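Long-range contact in regulatory protein CII (Enterobacteria phage lambda, PDB 1ZS4), which activates transcription from the phage promoters for the repressor and integrase genes, binding DNA as a homotetramer to establish latency: residues C[5-10]-C[59-64]. Residues are numbered along the deposited sequence; the frame is centred on the assembly and turned at random.
Sequences ANKRNE and LEWGVV
Lys7 and Trp61 mark the closest backbone approach, their CA atoms 8.3 Å apart, where the first turn of helix 7-25 faces the type I turn from Leu59 to Gly62 through which the chain leaves helix 49-59. The indole of Trp61 crosses that gap. Lys7 covers one of its faces: CG lies over the six-membered ring, 3.6 Å from the centroid and 7° off the normal, a CH-pi contact. With CE anti to CB (chi3 178°), the extended chain of Lys7 runs on across the indole until its CE lies 3.6 Å from CG of Trp61. The ammonium follows, NZ standing 4.7 Å from the centroid of the five-membered ring in a cation-pi arrangement. The far rim of the indole reaches the start of the helix, with CH2 of Trp61 3.4 Å from C of Asn6; Ala5 O and Glu10 CG lie at the ring edge. That start is fixed by Asn6, the N-cap, whose OD1 accepts from Asn9 N at 2.8 Å. Beside the ring, Glu10 and Glu60 meet with carboxylates nearly coplanar, 16° between planes. Glu10 OE2 is only 2.4 Å from Glu60 OE1, a separation so short that one of the two acids is probably protonated. Arg13 forms salt bridges with both, and its positive charge would favour bringing the two acids together. No touching residue is buried, and the bound DNA is about 19 Å away at the nearest atoms. The arrangement is a capped helix N-terminus packed against the turn between helices 49-59 and 65-78, in a protein whose residues 27-46 are predicted to form the helix-turn-helix.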
ATOM      1  N   ALA C   5     -10.435  -7.209 -27.408  1.00 18.99           N
ATOM      2  CA  ALA C   5      -9.331  -6.446 -26.873  1.00 17.48           C
ATOM      3  C   ALA C   5      -8.648  -7.354 -25.856  1.00 17.71           C
ATOM      4  O   ALA C   5      -9.292  -8.196 -25.232  1.00 16.09           O
ATOM      5  CB  ALA C   5      -9.841  -5.186 -26.191  1.00 20.29           C
ATOM      6  N   ASN C   6      -7.333  -7.227 -25.736  1.00 15.29           N
ATOM      7  CA  ASN C   6      -6.595  -7.996 -24.754  1.00 14.68           C
ATOM      8  C   ASN C   6      -5.662  -6.990 -24.092  1.00 14.17           C
ATOM      9  O   ASN C   6      -5.428  -5.904 -24.631  1.00 11.87           O
ATOM     10  CB  ASN C   6      -5.836  -9.188 -25.375  1.00 18.38           C
ATOM     11  CG  ASN C   6      -4.871  -8.785 -26.478  1.00 20.85           C
ATOM     12  OD1 ASN C   6      -3.938  -8.007 -26.257  1.00 19.98           O
ATOM     13  ND2 ASN C   6      -5.085  -9.338 -27.679  1.00 21.48           N
ATOM     14  N   LYS C   7      -5.165  -7.322 -22.912  1.00 13.93           N
ATOM     15  CA  LYS C   7      -4.330  -6.387 -22.184  1.00 14.30           C
ATOM     16  C   LYS C   7      -3.052  -5.936 -22.872  1.00 12.24           C
ATOM     17  O   LYS C   7      -2.741  -4.746 -22.849  1.00 12.01           O
ATOM     18  CB  LYS C   7      -4.033  -6.945 -20.793  1.00 16.17           C
ATOM     19  CG  LYS C   7      -5.297  -6.983 -19.943  1.00 18.79           C
ATOM     20  CD  LYS C   7      -5.149  -7.869 -18.731  1.00 21.89           C
ATOM     21  CE  LYS C   7      -6.416  -7.833 -17.881  1.00 24.63           C
ATOM     22  NZ  LYS C   7      -6.278  -8.704 -16.675  1.00 25.97           N
ATOM     23  N   ARG C   8      -2.318  -6.842 -23.511  1.00 13.03           N
ATOM     24  CA  ARG C   8      -1.078  -6.386 -24.135  1.00 12.96           C
ATOM     25  C   ARG C   8      -1.345  -5.447 -25.307  1.00 12.30           C
ATOM     26  O   ARG C   8      -0.607  -4.472 -25.505  1.00 11.28           O
ATOM     27  CB  ARG C   8      -0.190  -7.571 -24.551  1.00 14.57           C
ATOM     28  CG  ARG C   8      -0.701  -8.435 -25.688  1.00 15.86           C
ATOM     29  CD  ARG C   8       0.222  -9.648 -25.848  1.00 16.53           C
ATOM     30  NE  ARG C   8       0.091 -10.250 -27.170  1.00 17.16           N
ATOM     31  CZ  ARG C   8       0.858 -11.238 -27.613  1.00 18.15           C
ATOM     32  NH1 ARG C   8       1.808 -11.738 -26.832  1.00 18.57           N
ATOM     33  NH2 ARG C   8       0.688 -11.710 -28.842  1.00 18.68           N
ATOM     34  N   ASN C   9      -2.395  -5.714 -26.083  1.00 11.96           N
ATOM     35  CA  ASN C   9      -2.705  -4.824 -27.207  1.00 12.72           C
ATOM     36  C   ASN C   9      -3.183  -3.483 -26.658  1.00 12.62           C
ATOM     37  O   ASN C   9      -2.883  -2.438 -27.221  1.00 12.11           O
ATOM     38  CB  ASN C   9      -3.778  -5.431 -28.116  1.00 13.54           C
ATOM     39  CG  ASN C   9      -3.223  -6.522 -29.024  1.00 14.82           C
ATOM     40  OD1 ASN C   9      -2.020  -6.775 -29.043  1.00 18.13           O
ATOM     41  ND2 ASN C   9      -4.098  -7.160 -29.796  1.00 16.57           N
ATOM     42  N   GLU C  10      -3.942  -3.503 -25.563  1.00 11.74           N
ATOM     43  CA  GLU C  10      -4.387  -2.240 -24.975  1.00 10.13           C
ATOM     44  C   GLU C  10      -3.198  -1.436 -24.433  1.00  9.21           C
ATOM     45  O   GLU C  10      -3.196  -0.218 -24.502  1.00  9.94           O
ATOM     46  CB  GLU C  10      -5.394  -2.487 -23.844  1.00 10.03           C
ATOM     47  CG  GLU C  10      -6.808  -2.679 -24.352  1.00 12.26           C
ATOM     48  CD  GLU C  10      -7.310  -1.448 -25.098  1.00 13.84           C
ATOM     49  OE1 GLU C  10      -7.399  -1.496 -26.342  1.00 15.08           O
ATOM     50  OE2 GLU C  10      -7.600  -0.426 -24.436  1.00 14.68           O
ATOM     51  N   LEU C  59      -5.804  -1.905 -15.659  1.00 11.94           N
ATOM     52  CA  LEU C  59      -6.906  -1.247 -14.967  1.00 12.93           C
ATOM     53  C   LEU C  59      -8.166  -1.086 -15.813  1.00 14.35           C
ATOM     54  O   LEU C  59      -9.245  -0.865 -15.265  1.00 16.13           O
ATOM     55  CB  LEU C  59      -6.469   0.115 -14.416  1.00 14.26           C
ATOM     56  CG  LEU C  59      -5.382   0.029 -13.336  1.00 11.71           C
ATOM     57  CD1 LEU C  59      -4.946   1.417 -12.909  1.00 15.86           C
ATOM     58  CD2 LEU C  59      -5.915  -0.766 -12.141  1.00 16.13           C
ATOM     59  N   GLU C  60      -8.047  -1.204 -17.134  1.00 13.46           N
ATOM     60  CA  GLU C  60      -9.222  -1.067 -17.991  1.00 14.50           C
ATOM     61  C   GLU C  60     -10.198  -2.223 -17.775  1.00 15.55           C
ATOM     62  O   GLU C  60     -11.393  -2.085 -18.067  1.00 16.28           O
ATOM     63  CB  GLU C  60      -8.827  -1.007 -19.478  1.00 15.38           C
ATOM     64  CG  GLU C  60      -8.136   0.282 -19.914  1.00 14.80           C
ATOM     65  CD  GLU C  60      -7.968   0.356 -21.428  1.00 15.11           C
ATOM     66  OE1 GLU C  60      -7.727  -0.703 -22.044  1.00 13.53           O
ATOM     67  OE2 GLU C  60      -8.066   1.467 -22.004  1.00 16.00           O
ATOM     68  N   TRP C  61      -9.703  -3.348 -17.266  1.00 16.42           N
ATOM     69  CA  TRP C  61     -10.552  -4.519 -17.034  1.00 19.81           C
ATOM     70  C   TRP C  61     -11.369  -4.450 -15.745  1.00 21.51           C
ATOM     71  O   TRP C  61     -12.178  -5.341 -15.468  1.00 23.33           O
ATOM     72  CB  TRP C  61      -9.708  -5.796 -17.060  1.00 19.66           C
ATOM     73  CG  TRP C  61      -9.633  -6.420 -18.432  1.00 19.50           C
ATOM     74  CD1 TRP C  61     -10.191  -7.608 -18.821  1.00 19.16           C
ATOM     75  CD2 TRP C  61      -8.987  -5.883 -19.599  1.00 18.00           C
ATOM     76  NE1 TRP C  61      -9.934  -7.844 -20.156  1.00 20.08           N
ATOM     77  CE2 TRP C  61      -9.198  -6.803 -20.657  1.00 18.63           C
ATOM     78  CE3 TRP C  61      -8.255  -4.719 -19.853  1.00 17.18           C
ATOM     79  CZ2 TRP C  61      -8.698  -6.590 -21.946  1.00 17.32           C
ATOM     80  CZ3 TRP C  61      -7.756  -4.508 -21.142  1.00 16.60           C
ATOM     81  CH2 TRP C  61      -7.982  -5.441 -22.168  1.00 17.17           C
ATOM     82  N   GLY C  62     -11.156  -3.397 -14.963  1.00 20.90           N
ATOM     83  CA  GLY C  62     -11.919  -3.207 -13.739  1.00 21.96           C
ATOM     84  C   GLY C  62     -11.862  -4.342 -12.742  1.00 21.05           C
ATOM     85  O   GLY C  62     -10.881  -5.073 -12.688  1.00 21.43           O
ATOM     86  N   VAL C  63     -12.929  -4.485 -11.956  1.00 20.29           N
ATOM     87  CA  VAL C  63     -13.007  -5.513 -10.922  1.00 19.62           C
ATOM     88  C   VAL C  63     -14.196  -6.446 -11.162  1.00 19.46           C
ATOM     89  O   VAL C  63     -15.337  -5.994 -11.186  1.00 20.47           O
ATOM     90  CB  VAL C  63     -13.169  -4.853  -9.526  1.00 19.26           C
ATOM     91  CG1 VAL C  63     -13.099  -5.907  -8.438  1.00 18.71           C
ATOM     92  CG2 VAL C  63     -12.076  -3.791  -9.317  1.00 19.81           C
ATOM     93  N   VAL C  64     -13.929  -7.736 -11.340  1.00 19.97           N
ATOM     94  CA  VAL C  64     -15.012  -8.699 -11.571  1.00 21.98           C
ATOM     95  C   VAL C  64     -15.811  -8.899 -10.278  1.00 22.57           C
ATOM     96  O   VAL C  64     -15.293  -8.684  -9.181  1.00 20.12           O
ATOM     97  CB  VAL C  64     -14.465 -10.066 -12.059  1.00 22.88           C
ATOM     98  CG1 VAL C  64     -13.775  -9.899 -13.411  1.00 24.41           C
ATOM     99  CG2 VAL C  64     -13.492 -10.646 -11.038  1.00 24.25           C
TER